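Local atomic coordinates of Tox3 (Phaeosphaeria nodorum, PDB entry 6WES), a protein that acts as a necrotrophic effector of a wheat-infecting fungus, a secreted toxin probably recognised by way of the host sensitivity gene Snn3. Residues Gly10-Gly22 against Leu144-Glu158. Numbering follows the deposited sequence.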
loop_
_atom_site.group_PDB
_atom_site.type_symbol
_atom_site.label_atom_id
_atom_site.label_comp_id
_atom_site.label_asym_id
_atom_site.label_seq_id
_atom_site.Cartn_x
_atom_site.Cartn_y
_atom_site.Cartn_z
ATOM N N GLY A 10 4.736 -6.108 -2.800
ATOM C CA GLY A 10 5.067 -5.896 -1.408
ATOM C C GLY A 10 6.185 -4.885 -1.280
ATOM O O GLY A 10 7.140 -4.897 -2.072
ATOM N N THR A 11 6.101 -4.013 -0.284
ATOM C CA THR A 11 7.147 -3.039 0.001
ATOM C C THR A 11 7.458 -3.056 1.489
ATOM O O THR A 11 6.545 -2.988 2.332
ATOM C CB THR A 11 6.721 -1.649 -0.467
ATOM O OG1 THR A 11 6.426 -1.725 -1.873
ATOM C CG2 THR A 11 7.810 -0.610 -0.206
ATOM N N ARG A 12 8.742 -3.130 1.805
ATOM C CA ARG A 12 9.244 -3.000 3.162
ATOM C C ARG A 12 9.784 -1.586 3.320
ATOM O O ARG A 12 10.406 -1.042 2.396
ATOM C CB ARG A 12 10.384 -4.013 3.380
ATOM C CG ARG A 12 11.177 -3.864 4.681
ATOM C CD ARG A 12 12.084 -5.066 4.923
ATOM N NE ARG A 12 11.295 -6.294 5.037
ATOM C CZ ARG A 12 11.818 -7.521 5.116
ATOM N NH1 ARG A 12 13.138 -7.676 5.083
ATOM N NH2 ARG A 12 11.028 -8.579 5.242
ATOM N N SER A 13 9.624 -1.010 4.503
ATOM C CA SER A 13 10.166 0.321 4.735
ATOM C C SER A 13 10.584 0.463 6.190
ATOM O O SER A 13 10.134 -0.287 7.060
ATOM C CB SER A 13 9.151 1.412 4.388
ATOM O OG SER A 13 7.971 1.306 5.172
ATOM N N VAL A 14 11.444 1.444 6.448
ATOM C CA VAL A 14 11.917 1.763 7.793
ATOM C C VAL A 14 11.752 3.265 7.988
ATOM O O VAL A 14 12.109 4.052 7.094
ATOM C CB VAL A 14 13.405 1.380 7.970
ATOM C CG1 VAL A 14 13.905 1.730 9.378
ATOM C CG2 VAL A 14 13.598 -0.103 7.671
ATOM N N HIS A 15 11.209 3.662 9.139
ATOM C CA HIS A 15 10.939 5.063 9.439
ATOM C C HIS A 15 11.492 5.449 10.801
ATOM O O HIS A 15 11.535 4.639 11.735
ATOM C CB HIS A 15 9.425 5.338 9.411
ATOM C CG HIS A 15 8.851 5.284 8.030
ATOM N ND1 HIS A 15 8.436 4.112 7.439
ATOM C CD2 HIS A 15 8.701 6.250 7.096
ATOM C CE1 HIS A 15 8.039 4.357 6.198
ATOM N NE2 HIS A 15 8.177 5.656 5.973
ATOM N N ASP A 16 11.856 6.721 10.909
ATOM C CA ASP A 16 12.326 7.308 12.161
ATOM C C ASP A 16 11.357 8.404 12.555
ATOM O O ASP A 16 11.058 9.300 11.758
ATOM C CB ASP A 16 13.742 7.840 11.975
ATOM C CG ASP A 16 14.700 6.743 11.625
ATOM O OD1 ASP A 16 14.641 5.662 12.243
ATOM O OD2 ASP A 16 15.538 6.948 10.707
ATOM N N CYS A 17 10.824 8.297 13.758
ATOM C CA CYS A 17 9.782 9.199 14.221
ATOM C C CYS A 17 10.276 9.936 15.463
ATOM O O CYS A 17 11.397 9.712 15.935
ATOM C CB CYS A 17 8.488 8.423 14.498
ATOM S SG CYS A 17 7.765 7.577 13.034
ATOM N N ARG A 18 9.423 10.817 16.004
ATOM C CA ARG A 18 9.885 11.666 17.103
ATOM C C ARG A 18 10.154 10.854 18.362
ATOM O O ARG A 18 11.115 11.131 19.089
ATOM C CB ARG A 18 8.908 12.812 17.393
ATOM C CG ARG A 18 9.423 13.713 18.530
ATOM C CD ARG A 18 8.742 15.064 18.572
ATOM N NE ARG A 18 8.839 15.771 17.294
ATOM C CZ ARG A 18 8.303 16.970 17.074
ATOM N NH1 ARG A 18 7.648 17.597 18.050
ATOM N NH2 ARG A 18 8.422 17.541 15.883
ATOM N N GLU A 19 9.306 9.870 18.660
ATOM C CA GLU A 19 9.432 9.106 19.893
ATOM C C GLU A 19 10.106 7.757 19.722
ATOM O O GLU A 19 10.578 7.196 20.713
ATOM C CB GLU A 19 8.062 8.891 20.551
ATOM C CG GLU A 19 7.408 10.174 21.016
ATOM C CD GLU A 19 8.194 10.865 22.099
ATOM O OE1 GLU A 19 8.778 10.161 22.952
ATOM O OE2 GLU A 19 8.251 12.111 22.070
ATOM N N ARG A 20 10.173 7.228 18.502
ATOM C CA ARG A 20 10.738 5.909 18.260
ATOM C C ARG A 20 11.373 5.903 16.880
ATOM O O ARG A 20 10.800 6.449 15.933
ATOM C CB ARG A 20 9.659 4.823 18.296
ATOM C CG ARG A 20 10.243 3.441 18.111
ATOM C CD ARG A 20 9.224 2.376 18.347
ATOM N NE ARG A 20 8.475 2.618 19.580
ATOM C CZ ARG A 20 8.398 1.758 20.593
ATOM N NH1 ARG A 20 9.010 0.581 20.518
ATOM N NH2 ARG A 20 7.696 2.073 21.676
ATOM N N THR A 21 12.540 5.271 16.762
ATOM C CA THR A 21 13.216 5.150 15.478
ATOM C C THR A 21 13.336 3.687 15.068
ATOM O O THR A 21 13.070 2.767 15.846
ATOM C CB THR A 21 14.596 5.797 15.534
ATOM O OG1 THR A 21 15.357 5.161 16.569
ATOM C CG2 THR A 21 14.452 7.280 15.861
ATOM N N GLY A 22 13.728 3.485 13.812
ATOM C CA GLY A 22 13.938 2.152 13.279
ATOM C C GLY A 22 12.692 1.303 13.141
ATOM O O GLY A 22 12.770 0.064 13.253
ATOM N N LEU A 144 2.054 13.926 13.184
ATOM C CA LEU A 144 3.289 14.546 12.696
ATOM C C LEU A 144 3.999 13.559 11.772
ATOM O O LEU A 144 4.156 12.386 12.126
ATOM C CB LEU A 144 4.226 14.866 13.866
ATOM C CG LEU A 144 3.832 15.958 14.871
ATOM C CD1 LEU A 144 4.669 15.873 16.144
ATOM C CD2 LEU A 144 3.976 17.328 14.242
ATOM N N GLU A 145 4.462 14.025 10.617
ATOM C CA GLU A 145 5.120 13.126 9.679
ATOM C C GLU A 145 6.539 12.780 10.138
ATOM O O GLU A 145 7.294 13.643 10.589
ATOM C CB GLU A 145 5.160 13.761 8.285
ATOM C CG GLU A 145 5.616 12.820 7.182
ATOM C CD GLU A 145 5.368 13.374 5.791
ATOM O OE1 GLU A 145 4.351 14.073 5.590
ATOM O OE2 GLU A 145 6.193 13.103 4.901
ATOM N N CYS A 146 6.892 11.495 10.014
ATOM C CA CYS A 146 8.193 10.919 10.319
ATOM C C CYS A 146 9.123 11.047 9.113
ATOM O O CYS A 146 8.719 11.498 8.042
ATOM C CB CYS A 146 8.007 9.443 10.645
ATOM S SG CYS A 146 6.795 9.077 11.928
ATOM N N SER A 147 10.385 10.647 9.265
ATOM C CA SER A 147 11.256 10.569 8.101
ATOM C C SER A 147 11.419 9.121 7.648
ATOM O O SER A 147 11.463 8.194 8.460
ATOM C CB SER A 147 12.615 11.231 8.359
ATOM O OG SER A 147 13.215 10.708 9.533
ATOM N N THR A 148 11.451 8.928 6.332
ATOM C CA THR A 148 11.629 7.604 5.751
ATOM C C THR A 148 13.125 7.317 5.691
ATOM O O THR A 148 13.883 8.072 5.068
ATOM C CB THR A 148 10.982 7.565 4.367
ATOM O OG1 THR A 148 9.588 7.876 4.493
ATOM C CG2 THR A 148 11.134 6.177 3.706
ATOM N N ARG A 149 13.565 6.242 6.345
ATOM C CA ARG A 149 14.976 5.889 6.295
ATOM C C ARG A 149 15.314 5.135 5.026
ATOM O O ARG A 149 16.337 5.409 4.403
ATOM C CB ARG A 149 15.384 5.073 7.511
ATOM C CG ARG A 149 16.894 5.269 7.702
ATOM C CD ARG A 149 17.480 4.291 8.609
ATOM N NE ARG A 149 16.996 4.495 9.959
ATOM C CZ ARG A 149 17.272 3.657 10.937
ATOM N NH1 ARG A 149 18.063 2.616 10.701
ATOM N NH2 ARG A 149 16.765 3.864 12.140
ATOM N N THR A 150 14.467 4.187 4.632
ATOM C CA THR A 150 14.710 3.414 3.423
ATOM C C THR A 150 13.419 2.685 3.076
ATOM O O THR A 150 12.516 2.577 3.905
ATOM C CB THR A 150 15.892 2.448 3.592
ATOM O OG1 THR A 150 16.190 1.865 2.321
ATOM C CG2 THR A 150 15.609 1.353 4.617
ATOM N N TYR A 151 13.345 2.187 1.841
ATOM C CA TYR A 151 12.215 1.369 1.413
ATOM C C TYR A 151 12.669 0.518 0.237
ATOM O O TYR A 151 13.644 0.852 -0.450
ATOM C CB TYR A 151 10.978 2.213 1.062
ATOM C CG TYR A 151 11.200 3.151 -0.087
ATOM C CD1 TYR A 151 11.796 4.377 0.102
ATOM C CD2 TYR A 151 10.813 2.806 -1.386
ATOM C CE1 TYR A 151 12.014 5.235 -0.958
ATOM C CE2 TYR A 151 11.042 3.682 -2.457
ATOM C CZ TYR A 151 11.631 4.886 -2.212
ATOM O OH TYR A 151 11.875 5.792 -3.234
ATOM N N GLY A 152 11.963 -0.582 -0.004
ATOM C CA GLY A 152 12.342 -1.440 -1.114
ATOM C C GLY A 152 11.503 -2.694 -1.143
ATOM O O GLY A 152 10.543 -2.821 -0.381
ATOM N N ALA A 153 11.843 -3.590 -2.063
ATOM C CA ALA A 153 11.089 -4.827 -2.213
ATOM C C ALA A 153 11.275 -5.726 -0.995
ATOM O O ALA A 153 12.284 -5.663 -0.293
ATOM C CB ALA A 153 11.585 -5.561 -3.459
ATOM N N ILE A 154 10.285 -6.568 -0.742
ATOM C CA ILE A 154 10.411 -7.573 0.311
ATOM C C ILE A 154 11.187 -8.756 -0.254
ATOM O O ILE A 154 10.821 -9.262 -1.325
ATOM C CB ILE A 154 9.036 -8.009 0.797
ATOM C CG1 ILE A 154 8.289 -6.821 1.418
ATOM C CG2 ILE A 154 9.174 -9.150 1.810
ATOM C CD1 ILE A 154 6.843 -7.165 1.834
ATOM N N PRO A 155 12.255 -9.210 0.405
ATOM C CA PRO A 155 13.021 -10.350 -0.125
ATOM C C PRO A 155 12.137 -11.572 -0.338
ATOM O O PRO A 155 11.219 -11.844 0.436
ATOM C CB PRO A 155 14.079 -10.601 0.955
ATOM C CG PRO A 155 14.237 -9.289 1.657
ATOM C CD PRO A 155 12.847 -8.658 1.636
ATOM N N ARG A 156 12.417 -12.309 -1.411
ATOM C CA ARG A 156 11.571 -13.439 -1.771
ATOM C C ARG A 156 11.555 -14.469 -0.650
ATOM O O ARG A 156 12.594 -14.786 -0.061
ATOM C CB ARG A 156 12.079 -14.078 -3.063
ATOM C CG ARG A 156 11.210 -15.212 -3.558
ATOM C CD ARG A 156 11.290 -15.329 -5.069
ATOM N NE ARG A 156 10.288 -14.492 -5.724
ATOM C CZ ARG A 156 10.563 -13.410 -6.449
ATOM N NH1 ARG A 156 11.818 -13.021 -6.630
ATOM N NH2 ARG A 156 9.579 -12.713 -7.002
ATOM N N GLY A 157 10.363 -14.974 -0.341
ATOM C CA GLY A 157 10.183 -15.903 0.752
ATOM C C GLY A 157 9.892 -15.269 2.093
ATOM O O GLY A 157 9.618 -16.000 3.053
ATOM N N GLU A 158 9.937 -13.942 2.193
ATOM C CA GLU A 158 9.706 -13.255 3.462
ATOM C C GLU A 158 8.312 -12.619 3.567
ATOM O O GLU A 158 7.613 -12.470 2.567
ATOM C CB GLU A 158 10.790 -12.200 3.705
ATOM C CG GLU A 158 12.206 -12.765 3.773
ATOM C CD GLU A 158 13.182 -11.824 4.465
ATOM O OE1 GLU A 158 12.728 -10.851 5.104
ATOM O OE2 GLU A 158 14.407 -12.061 4.368
HETATM O O HOH W 1 8.416 -7.031 -2.885
HETATM O O HOH W 2 13.018 11.968 12.039
HETATM O O HOH W 3 14.894 8.860 8.624
#
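Leu144 lays CD1 over the centre of the Arg18 guanidinium, 3.9 Å from Arg18 CZ. Two residues on, Cys146 forms a disulfide with Cys17, SG to SG 2.1 Å, with a torsion of 99° about the S-S bond. Ser147 and Asp16 then exchange a pair of backbone hydrogen bonds. A water also joins Ser147 OG to Asp16 OD2. Thr148 lies alongside His15, both pointing the same way, with Thr148 OG1 3.0 Å from His15 NE2. The Thr148 hydroxyl is hydrogen-bonded to the carbonyl of Pro125.

Arg149 sits at a bulge: the chain carries one extra residue here, and Arg149 and Thr150 together stand opposite Val14. The bond from Arg149 N to Val14 O is short, 2.7 Å; the one from Thr150 N is weak. The Arg149 chain bends at chi3 (-68°) and brings the guanidinium side-on to Asp16. Arg149 NE donates to Asp16 OD2 at 2.9 Å and Arg149 NH2 to Asp16 OD1 at 2.8 Å, both on syn lone pairs. The two planes are nearly coplanar, 29° apart. Gly22 N also donates to Asp16 OD1, which ties the end of the 17-22 loop to this salt bridge. Val14 CG1 covers one face of the Arg149 guanidinium.

Thr150 touches Val14 CG2 through its own CG2. Gly152 pairs with Arg12 through two backbone bonds. Pro155 CD sits over one face of the Arg12 guanidinium. Glu158 OE1 accepts from both Arg12 NH1 and Arg12 NH2 in an end-on salt bridge, the latter at 2.8 Å, while Arg12 NE bridges to Asp26. This antiparallel pair with a classic beta bulge joins the first and last strands of the beta barrel in SnTox3's C-terminal part, probably the effector domain left after pro-domain removal.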